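Local structure of O-ureido-L-serine synthase (Streptomyces lavendulae, 3X44) at residues Thr14-Leu19 with Tyr30-Ser35; Glu68-Asn73 with Ala140-Asn145; Gly177-Leu182 with Pro228-Arg233. The protein catalyses the pyridoxal-phosphate-dependent addition of hydroxyurea to O-acetyl-L-serine, giving O-ureido-L-serine for D-cycloserine biosynthesis, and also makes L-cysteine from sulfide. The protein carries 1 engineered substitution. All blocks are in the same frame, centred on the assembly; numbering follows the deposited sequence.

Contact 1 of 3, residues Thr14-Leu19 with Tyr30-Ser35; sequences TPIVRL and YVKVES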
loop_
_atom_site.group_PDB
_atom_site.type_symbol
_atom_site.label_atom_id
_atom_site.label_comp_id
_atom_site.label_asym_id
_atom_site.label_seq_id
_atom_site.Cartn_x
_atom_site.Cartn_y
_atom_site.Cartn_z
ATOM N N THR A 14 6.764 5.581 5.314
ATOM C CA THR A 14 7.624 6.197 4.318
ATOM C C THR A 14 8.476 5.175 3.586
ATOM O O THR A 14 8.880 4.161 4.146
ATOM C CB THR A 14 8.550 7.231 4.953
ATOM O OG1 THR A 14 9.328 6.606 5.980
ATOM C CG2 THR A 14 7.736 8.358 5.559
ATOM N N PRO A 15 8.764 5.439 2.308
ATOM C CA PRO A 15 9.575 4.515 1.519
ATOM C C PRO A 15 11.036 4.455 1.929
ATOM O O PRO A 15 11.592 5.422 2.451
ATOM C CB PRO A 15 9.419 5.015 0.079
ATOM C CG PRO A 15 8.964 6.415 0.181
ATOM C CD PRO A 15 8.338 6.623 1.538
ATOM N N ILE A 16 11.629 3.290 1.713
ATOM C CA ILE A 16 13.041 3.070 1.962
ATOM C C ILE A 16 13.536 2.700 0.567
ATOM O O ILE A 16 13.001 1.790 -0.071
ATOM C CB ILE A 16 13.296 1.899 2.940
ATOM C CG1 ILE A 16 12.925 2.319 4.365
ATOM C CG2 ILE A 16 14.781 1.506 2.918
ATOM C CD1 ILE A 16 13.096 1.206 5.376
ATOM N N VAL A 17 14.535 3.421 0.082
ATOM C CA VAL A 17 15.062 3.178 -1.252
ATOM C C VAL A 17 16.572 2.967 -1.259
ATOM O O VAL A 17 17.305 3.502 -0.421
ATOM C CB VAL A 17 14.711 4.358 -2.206
ATOM C CG1 VAL A 17 13.416 5.020 -1.756
ATOM C CG2 VAL A 17 15.841 5.388 -2.220
ATOM N N ARG A 18 17.033 2.195 -2.233
ATOM C CA ARG A 18 18.450 1.904 -2.359
ATOM C C ARG A 18 19.179 3.008 -3.114
ATOM O O ARG A 18 18.650 3.559 -4.080
ATOM C CB ARG A 18 18.621 0.575 -3.101
ATOM C CG ARG A 18 20.038 0.052 -3.196
ATOM C CD ARG A 18 20.033 -1.345 -3.797
ATOM N NE ARG A 18 21.379 -1.864 -4.019
ATOM C CZ ARG A 18 22.206 -1.419 -4.962
ATOM N NH1 ARG A 18 21.829 -0.443 -5.777
ATOM N NH2 ARG A 18 23.416 -1.949 -5.089
ATOM N N LEU A 19 20.383 3.351 -2.664
ATOM C CA LEU A 19 21.173 4.347 -3.377
ATOM C C LEU A 19 21.754 3.567 -4.563
ATOM O O LEU A 19 22.246 2.446 -4.404
ATOM C CB LEU A 19 22.293 4.907 -2.485
ATOM C CG LEU A 19 21.837 5.768 -1.296
ATOM C CD1 LEU A 19 23.017 6.556 -0.720
ATOM C CD2 LEU A 19 20.740 6.725 -1.748
ATOM N N TYR A 30 20.735 1.857 1.912
ATOM C CA TYR A 30 19.331 2.192 1.742
ATOM C C TYR A 30 19.047 3.423 2.586
ATOM O O TYR A 30 19.757 3.684 3.552
ATOM C CB TYR A 30 18.455 1.025 2.196
ATOM C CG TYR A 30 18.461 -0.166 1.257
ATOM C CD1 TYR A 30 19.380 -1.202 1.421
ATOM C CD2 TYR A 30 17.523 -0.271 0.225
ATOM C CE1 TYR A 30 19.363 -2.318 0.586
ATOM C CE2 TYR A 30 17.502 -1.391 -0.616
ATOM C CZ TYR A 30 18.422 -2.406 -0.427
ATOM O OH TYR A 30 18.391 -3.515 -1.236
ATOM N N VAL A 31 18.022 4.184 2.220
ATOM C CA VAL A 31 17.671 5.391 2.957
ATOM C C VAL A 31 16.163 5.515 3.197
ATOM O O VAL A 31 15.361 5.213 2.309
ATOM C CB VAL A 31 18.176 6.669 2.208
ATOM C CG1 VAL A 31 19.692 6.711 2.222
ATOM C CG2 VAL A 31 17.670 6.687 0.766
ATOM N N LYS A 32 15.785 5.927 4.410
ATOM C CA LYS A 32 14.375 6.127 4.758
ATOM C C LYS A 32 14.072 7.590 4.476
ATOM O O LYS A 32 14.648 8.492 5.098
ATOM C CB LYS A 32 14.118 5.808 6.239
ATOM C CG LYS A 32 12.641 5.547 6.582
ATOM C CD LYS A 32 12.472 4.473 7.668
ATOM C CE LYS A 32 11.003 4.259 8.052
ATOM N NZ LYS A 32 10.113 3.895 6.891
ATOM N N VAL A 33 13.175 7.815 3.525
ATOM C CA VAL A 33 12.801 9.153 3.092
ATOM C C VAL A 33 11.576 9.715 3.806
ATOM O O VAL A 33 10.453 9.613 3.316
ATOM C CB VAL A 33 12.548 9.155 1.571
ATOM C CG1 VAL A 33 12.621 10.578 1.025
ATOM C CG2 VAL A 33 13.572 8.269 0.896
ATOM N N GLU A 34 11.818 10.337 4.956
ATOM C CA GLU A 34 10.762 10.922 5.778
ATOM C C GLU A 34 10.124 12.182 5.183
ATOM O O GLU A 34 9.151 12.701 5.722
ATOM C CB GLU A 34 11.321 11.230 7.170
ATOM C CG GLU A 34 11.742 9.982 7.938
ATOM C CD GLU A 34 10.575 9.062 8.234
ATOM O OE1 GLU A 34 10.686 7.845 7.971
ATOM O OE2 GLU A 34 9.544 9.559 8.734
ATOM N N SER A 35 10.673 12.668 4.074
ATOM C CA SER A 35 10.129 13.854 3.422
ATOM C C SER A 35 8.741 13.528 2.881
ATOM O O SER A 35 7.934 14.421 2.640
ATOM C CB SER A 35 11.042 14.294 2.272
ATOM O OG SER A 35 11.208 13.244 1.342
#
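Arg18 lays its aliphatic stem over one face of the Tyr30 ring: CG stands 4.2 Å from the ring centroid, 21° off the normal, a CH-pi contact displaced toward the rim. The stem reaches this face because CG is anti to the backbone N and the chain runs extended to NE. The guanidinium itself is not stacked, its plane lying 82° from the ring; the hydroxyl of Tyr30 is near its edge. On the same face of the sheet, Ile16 touches CB of Tyr30 with CG2 and the methylenes of Lys32 with CG1. On the face of Val17 and Val31, CG2 of one meets CG2 of the other at 3.7 Å; Leu19, past the last paired residue, brings CD2 to Val31.

At the far end, the hydroxyl of Thr14 is gripped twice. It accepts from Lys32 NZ at 3.0 Å and donates to Glu34 OE1 at 2.7 Å, meeting that oxygen from above the carboxylate plane. Glu159 forms a salt bridge with Lys32, and Arg45 one with Glu34, so this polar cluster is continued by two helices.

The backbones pair through reciprocal bonds between Val17 and Val31, and Val33 N reaches Pro15 O in a nearly straight bond of 3.1 Å. A second subunit hydrogen-bonds to the backbone of Ile16 and Arg18. With strand axes at 147°, this is an antiparallel beta hairpin whose strand 16-18 is outermost in the mixed sheet within this chain.

Contact 2 of 3, residues Glu68-Asn73 with Ala140-Asn145; sequences ECTSGN and ARQFDN. With PUS ((E)-O-(carbamoylamino)-N-({3-hydroxy-2-methyl-5-[(phosphonooxy)methyl]pyridin-4-yl}methylidene)-L-serine), chain C.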
loop_
_atom_site.group_PDB
_atom_site.type_symbol
_atom_site.label_atom_id
_atom_site.label_comp_id
_atom_site.label_asym_id
_atom_site.label_seq_id
_atom_site.Cartn_x
_atom_site.Cartn_y
_atom_site.Cartn_z
ATOM N N GLU A 68 5.757 24.749 22.067
ATOM C CA GLU A 68 6.938 23.895 22.049
ATOM C C GLU A 68 8.183 24.612 21.532
ATOM O O GLU A 68 8.099 25.470 20.650
ATOM C CB GLU A 68 6.664 22.671 21.177
ATOM C CG GLU A 68 7.861 21.755 21.014
ATOM C CD GLU A 68 8.217 21.057 22.304
ATOM O OE1 GLU A 68 8.709 21.734 23.232
ATOM O OE2 GLU A 68 7.997 19.832 22.391
ATOM N N CYS A 69 9.334 24.277 22.106
ATOM C CA CYS A 69 10.603 24.851 21.655
ATOM C C CYS A 69 11.062 23.867 20.591
ATOM O O CYS A 69 11.143 22.667 20.848
ATOM C CB CYS A 69 11.637 24.900 22.782
ATOM S SG CYS A 69 13.305 25.215 22.169
ATOM N N THR A 70 11.363 24.365 19.401
ATOM C CA THR A 70 11.740 23.476 18.313
ATOM C C THR A 70 12.887 24.016 17.465
ATOM O O THR A 70 13.154 25.217 17.477
ATOM C CB THR A 70 10.511 23.256 17.398
ATOM O OG1 THR A 70 10.884 22.497 16.249
ATOM C CG2 THR A 70 9.961 24.603 16.934
ATOM N N SER A 71 13.563 23.123 16.745
ATOM C CA SER A 71 14.638 23.532 15.838
ATOM C C SER A 71 13.979 23.807 14.486
ATOM O O SER A 71 14.653 24.149 13.510
ATOM C CB SER A 71 15.699 22.428 15.681
ATOM O OG SER A 71 15.151 21.229 15.154
ATOM N N GLY A 72 12.659 23.643 14.434
ATOM C CA GLY A 72 11.933 23.897 13.198
ATOM C C GLY A 72 10.891 22.871 12.774
ATOM O O GLY A 72 9.699 23.157 12.763
ATOM N N ASN A 73 11.335 21.668 12.431
ATOM C CA ASN A 73 10.429 20.618 11.972
ATOM C C ASN A 73 9.305 20.276 12.940
ATOM O O ASN A 73 8.157 20.106 12.531
ATOM C CB ASN A 73 11.223 19.357 11.609
ATOM C CG ASN A 73 11.907 19.468 10.248
ATOM O OD1 ASN A 73 11.398 20.132 9.346
ATOM N ND2 ASN A 73 13.059 18.816 10.098
ATOM N N ALA A 140 4.270 20.272 24.654
ATOM C CA ALA A 140 4.507 18.986 24.017
ATOM C C ALA A 140 5.672 18.265 24.704
ATOM O O ALA A 140 5.706 17.038 24.746
ATOM C CB ALA A 140 4.805 19.180 22.528
ATOM N N ARG A 141 6.607 19.035 25.256
ATOM C CA ARG A 141 7.792 18.485 25.933
ATOM C C ARG A 141 8.417 17.374 25.107
ATOM O O ARG A 141 8.619 16.269 25.603
ATOM C CB ARG A 141 7.425 17.935 27.317
ATOM C CG ARG A 141 6.556 18.853 28.136
ATOM C CD ARG A 141 6.696 18.566 29.626
ATOM N NE ARG A 141 6.192 19.684 30.421
ATOM C CZ ARG A 141 6.916 20.743 30.776
ATOM N NH1 ARG A 141 8.190 20.838 30.415
ATOM N NH2 ARG A 141 6.363 21.717 31.487
ATOM N N GLN A 142 8.737 17.674 23.852
ATOM C CA GLN A 142 9.303 16.674 22.957
ATOM C C GLN A 142 10.561 15.958 23.446
ATOM O O GLN A 142 10.831 14.834 23.029
ATOM C CB GLN A 142 9.553 17.289 21.567
ATOM C CG GLN A 142 10.599 18.405 21.502
ATOM C CD GLN A 142 11.107 18.623 20.080
ATOM O OE1 GLN A 142 11.200 17.677 19.297
ATOM N NE2 GLN A 142 11.432 19.870 19.741
ATOM N N PHE A 143 11.326 16.584 24.332
ATOM C CA PHE A 143 12.552 15.951 24.824
ATOM C C PHE A 143 12.336 14.998 25.988
ATOM O O PHE A 143 13.261 14.280 26.391
ATOM C CB PHE A 143 13.561 17.014 25.252
ATOM C CG PHE A 143 14.007 17.904 24.138
ATOM C CD1 PHE A 143 14.982 17.476 23.238
ATOM C CD2 PHE A 143 13.471 19.182 23.992
ATOM C CE1 PHE A 143 15.417 18.308 22.218
ATOM C CE2 PHE A 143 13.901 20.018 22.974
ATOM C CZ PHE A 143 14.876 19.583 22.085
ATOM N N ASP A 144 11.120 14.984 26.524
ATOM C CA ASP A 144 10.819 14.129 27.669
ATOM C C ASP A 144 9.536 13.315 27.516
ATOM O O ASP A 144 9.260 12.421 28.319
ATOM C CB ASP A 144 10.720 14.988 28.930
ATOM C CG ASP A 144 12.036 15.652 29.288
ATOM O OD1 ASP A 144 12.922 14.957 29.833
ATOM O OD2 ASP A 144 12.181 16.867 29.026
ATOM N N ASN A 145 8.757 13.618 26.489
ATOM C CA ASN A 145 7.504 12.916 26.283
ATOM C C ASN A 145 7.661 11.507 25.729
ATOM O O ASN A 145 8.115 11.319 24.597
ATOM C CB ASN A 145 6.591 13.728 25.363
ATOM C CG ASN A 145 5.154 13.288 25.451
ATOM O OD1 ASN A 145 4.873 12.127 25.734
ATOM N ND2 ASN A 145 4.228 14.211 25.208
HETATM N N PUS C . 13.883 17.980 15.160
HETATM C CA PUS C . 13.179 18.395 16.440
HETATM C CB PUS C . 14.186 18.520 17.638
HETATM O OG PUS C . 15.242 19.534 17.318
HETATM N ND PUS C . 15.695 20.209 18.513
HETATM C CE PUS C . 17.007 20.185 18.836
HETATM N NZ2 PUS C . 17.817 19.247 18.312
HETATM O OZ1 PUS C . 17.450 20.994 19.588
HETATM C C PUS C . 12.485 19.754 16.205
HETATM O O PUS C . 12.229 20.097 15.084
HETATM O OT PUS C . 12.200 20.463 17.139
HETATM C C2 PUS C . 16.107 16.839 11.481
HETATM C C3 PUS C . 15.246 17.207 12.619
HETATM C C4 PUS C . 15.314 16.406 13.847
HETATM C C5 PUS C . 16.218 15.250 13.888
HETATM C C6 PUS C . 17.030 14.957 12.697
HETATM C C2A PUS C . 16.095 17.660 10.223
HETATM C C4A PUS C . 14.599 16.844 15.106
HETATM C C5A PUS C . 16.331 14.372 15.125
HETATM N N1 PUS C . 16.946 15.748 11.572
HETATM O O3 PUS C . 14.369 18.222 12.504
HETATM O O1P PUS C . 14.339 14.241 17.431
HETATM O O2P PUS C . 13.923 12.035 16.692
HETATM O O3P PUS C . 16.125 12.673 17.320
HETATM O O4P PUS C . 15.140 13.529 15.273
HETATM P P PUS C . 14.885 13.122 16.686
#
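The backbones of Glu68-Asn73 and Ala140-Asn145 come nearest at Glu68 and Ala140, whose CA atoms are 5.8 Å apart, and side chains bridge the rest of the gap. Glu68 turns its carboxylate toward the loop through a bend at chi2 (69°). The syn lone pair of OE2 accepts from Gln142 N at 2.7 Å, while OE1 takes the amide of Cys69 on its anti side and forms a salt bridge with Arg139. Both oxygens of this buried group are therefore engaged, and the charge of Arg139 would favour its ionised form.

Gln142 returns the link through its side-chain amide. NE2 donates to Cys69 O at 3.0 Å, almost in the amide plane, and to the carboxylate oxygen OT of PUS at 2.8 Å and 174°. Thr70 OG1, 2.6 Å from OT, and Ser71 N also donate to that oxygen, so three donors hold OT. Thr70 OG1 in turn accepts from Gly72 N in an ST turn. Ser71 OG bonds to PUS OG, and Asn73 ND2 to PUS O3 at 2.8 Å. The Phe143 ring lies edge-on to the carbamoylamino group, with CZ 3.7 Å from PUS ND, and CG of Gln142 covers part of one ring face.

Strand 65-70 thus leads at its C-terminal end into the turn that binds the carboxylate of the amino-acid part of PUS, with Gly72 as N-cap of helix 73-85. Helix 73-85 packs on Glu68, and with helix 43-56 on Ala140 and Gln142; helix 120-135 touches Phe143, and the loop leads from strand 138-139 into helix 147-164.

Contact 3 of 3, residues Gly177-Leu182 with Pro228-Arg233; sequences GTTGTL and PGVLDR. With PUS ((E)-O-(carbamoylamino)-N-({3-hydroxy-2-methyl-5-[(phosphonooxy)methyl]pyridin-4-yl}methylidene)-L-serine), chain C.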
loop_
_atom_site.group_PDB
_atom_site.type_symbol
_atom_site.label_atom_id
_atom_site.label_comp_id
_atom_site.label_asym_id
_atom_site.label_seq_id
_atom_site.Cartn_x
_atom_site.Cartn_y
_atom_site.Cartn_z
ATOM N N GLY A 177 18.159 14.565 17.841
ATOM C CA GLY A 177 17.829 15.862 18.395
ATOM C C GLY A 177 17.207 15.497 19.735
ATOM O O GLY A 177 17.829 15.665 20.785
ATOM N N THR A 178 15.987 14.970 19.697
ATOM C CA THR A 178 15.313 14.536 20.919
ATOM C C THR A 178 15.734 13.097 21.246
ATOM O O THR A 178 15.593 12.639 22.385
ATOM C CB THR A 178 13.780 14.558 20.753
ATOM O OG1 THR A 178 13.379 13.565 19.795
ATOM C CG2 THR A 178 13.321 15.929 20.284
ATOM N N THR A 179 16.277 12.417 20.235
ATOM C CA THR A 179 16.711 11.010 20.296
ATOM C C THR A 179 15.513 10.064 20.253
ATOM O O THR A 179 15.662 8.848 20.393
ATOM C CB THR A 179 17.589 10.667 21.547
ATOM O OG1 THR A 179 16.755 10.340 22.665
ATOM C CG2 THR A 179 18.504 11.817 21.890
ATOM N N GLY A 180 14.326 10.615 20.020
ATOM C CA GLY A 180 13.142 9.774 19.950
ATOM C C GLY A 180 13.243 8.722 18.854
ATOM O O GLY A 180 12.785 7.588 19.022
ATOM N N THR A 181 13.835 9.095 17.723
ATOM C CA THR A 181 13.977 8.170 16.605
ATOM C C THR A 181 14.955 7.075 16.984
ATOM O O THR A 181 14.660 5.900 16.858
ATOM C CB THR A 181 14.493 8.894 15.338
ATOM O OG1 THR A 181 13.472 9.766 14.839
ATOM C CG2 THR A 181 14.846 7.895 14.253
ATOM N N LEU A 182 16.125 7.487 17.453
ATOM C CA LEU A 182 17.174 6.561 17.863
ATOM C C LEU A 182 16.753 5.626 18.993
ATOM O O LEU A 182 17.106 4.448 18.996
ATOM C CB LEU A 182 18.406 7.357 18.288
ATOM C CG LEU A 182 19.468 6.614 19.092
ATOM C CD1 LEU A 182 20.194 5.653 18.173
ATOM C CD2 LEU A 182 20.440 7.628 19.719
ATOM N N PRO A 228 18.743 14.686 26.273
ATOM C CA PRO A 228 17.293 14.499 26.395
ATOM C C PRO A 228 16.863 13.367 27.323
ATOM O O PRO A 228 17.478 12.299 27.354
ATOM C CB PRO A 228 16.831 14.261 24.955
ATOM C CG PRO A 228 17.948 14.784 24.093
ATOM C CD PRO A 228 19.198 14.527 24.879
ATOM N N GLY A 229 15.792 13.615 28.072
ATOM C CA GLY A 229 15.279 12.619 28.993
ATOM C C GLY A 229 14.782 11.323 28.369
ATOM O O GLY A 229 14.891 10.268 28.983
ATOM N N VAL A 230 14.237 11.378 27.155
ATOM C CA VAL A 230 13.731 10.164 26.523
ATOM C C VAL A 230 14.825 9.203 26.061
ATOM O O VAL A 230 14.550 8.037 25.766
ATOM C CB VAL A 230 12.833 10.478 25.300
ATOM C CG1 VAL A 230 11.674 11.363 25.717
ATOM C CG2 VAL A 230 13.650 11.126 24.203
ATOM N N LEU A 231 16.066 9.679 26.018
ATOM C CA LEU A 231 17.174 8.850 25.555
ATOM C C LEU A 231 17.507 7.582 26.332
ATOM O O LEU A 231 17.695 7.616 27.554
ATOM C CB LEU A 231 18.458 9.681 25.469
ATOM C CG LEU A 231 19.707 8.839 25.179
ATOM C CD1 LEU A 231 19.599 8.258 23.775
ATOM C CD2 LEU A 231 20.963 9.681 25.315
ATOM N N ASP A 232 17.581 6.460 25.616
ATOM C CA ASP A 232 17.985 5.201 26.230
ATOM C C ASP A 232 19.332 4.899 25.594
ATOM O O ASP A 232 19.424 4.263 24.538
ATOM C CB ASP A 232 17.021 4.053 25.943
ATOM C CG ASP A 232 17.504 2.744 26.554
ATOM O OD1 ASP A 232 18.470 2.788 27.351
ATOM O OD2 ASP A 232 16.938 1.678 26.245
ATOM N N ARG A 233 20.374 5.391 26.250
ATOM C CA ARG A 233 21.740 5.247 25.794
ATOM C C ARG A 233 22.156 3.813 25.480
ATOM O O ARG A 233 23.032 3.588 24.637
ATOM C CB ARG A 233 22.670 5.855 26.848
ATOM C CG ARG A 233 24.012 5.199 26.975
ATOM C CD ARG A 233 25.048 6.226 27.331
ATOM N NE ARG A 233 25.977 6.452 26.231
ATOM C CZ ARG A 233 26.878 7.428 26.208
ATOM N NH1 ARG A 233 26.972 8.273 27.229
ATOM N NH2 ARG A 233 27.685 7.552 25.165
HETATM N N PUS C . 13.883 17.980 15.160
HETATM C CA PUS C . 13.179 18.395 16.440
HETATM C CB PUS C . 14.186 18.520 17.638
HETATM O OG PUS C . 15.242 19.534 17.318
HETATM N ND PUS C . 15.695 20.209 18.513
HETATM C CE PUS C . 17.007 20.185 18.836
HETATM N NZ2 PUS C . 17.817 19.247 18.312
HETATM O OZ1 PUS C . 17.450 20.994 19.588
HETATM C C PUS C . 12.485 19.754 16.205
HETATM O O PUS C . 12.229 20.097 15.084
HETATM O OT PUS C . 12.200 20.463 17.139
HETATM C C2 PUS C . 16.107 16.839 11.481
HETATM C C3 PUS C . 15.246 17.207 12.619
HETATM C C4 PUS C . 15.314 16.406 13.847
HETATM C C5 PUS C . 16.218 15.250 13.888
HETATM C C6 PUS C . 17.030 14.957 12.697
HETATM C C2A PUS C . 16.095 17.660 10.223
HETATM C C4A PUS C . 14.599 16.844 15.106
HETATM C C5A PUS C . 16.331 14.372 15.125
HETATM N N1 PUS C . 16.946 15.748 11.572
HETATM O O3 PUS C . 14.369 18.222 12.504
HETATM O O1P PUS C . 14.339 14.241 17.431
HETATM O O2P PUS C . 13.923 12.035 16.692
HETATM O O3P PUS C . 16.125 12.673 17.320
HETATM O O4P PUS C . 15.140 13.529 15.273
HETATM P P PUS C . 14.885 13.122 16.686
#
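Thr178 and Thr179 present their backbone to the phosphate of PUS on one side and to Pro228-Leu231 on the other. Gly177 N donates to O3P at 2.8 Å and 177°, and Thr179 N bonds to the same oxygen. O1P receives both the amide and the hydroxyl of Thr178, the latter at 2.6 Å, while O2P receives the amide and hydroxyl of Thr181. Six bonds thus hold three phosphate oxygens at the start of helix 180-192, whose dipole probably helps to stabilise the negative charge.

The second shell fixes this turn. Thr178 OG1 lies between the backbone N and the carbonyl carbon (chi1 67°), where it can also accept from Gly180 N at 3.1 Å, an ST turn. Thr179 OG1 folds back onto Thr178 O at 2.6 Å, in the carbonyl plane and on a lone pair.

Apolar groups from the loop close over the back of the turn. Pro228 brings CG against Thr179 CG2 at 3.7 Å and lays CB by Thr178 O, which Val230 CG2 also touches. Leu231 crosses Thr179 at about a right angle, its CB 3.3 Å from OG1, and meets Leu182 CD2 with CD1 at 4.2 Å. Gly177 O is buried here beside the Pro228 ring without a polar partner.

Pro228 to Leu231 form a type I beta turn in the loop between helix 208-211 and strand 238-242. Leu209 of the former packs on Leu231, Leu182 rests on strand 197-203, Asp232 forms a salt bridge with Arg190 of helix 180-192, and Pro149 of helix 147-164 touches Val230.

In the fold
All three contacts are largely buried. Contact 1 is a backbone-paired hairpin of the mixed sheet that meets a second subunit; contacts 2 and 3 touch no other chain and both bind PUS. Contact 2 joins the end of strand 65-70 of the parallel sheet to the loop after strand 138-139 by two side-chain-to-backbone hydrogen bonds, and both segments donate to the carboxylate of PUS. In contact 3 the segments meet by van der Waals packing, while four amides and two hydroxyls of 177-181 hold the phosphate. Contacts 2 and 3 adjoin, centres about 12 Å apart, with Phe143 O probably bonded to Val230 N; the centre of contact 1 is about 24 and 21 Å from theirs.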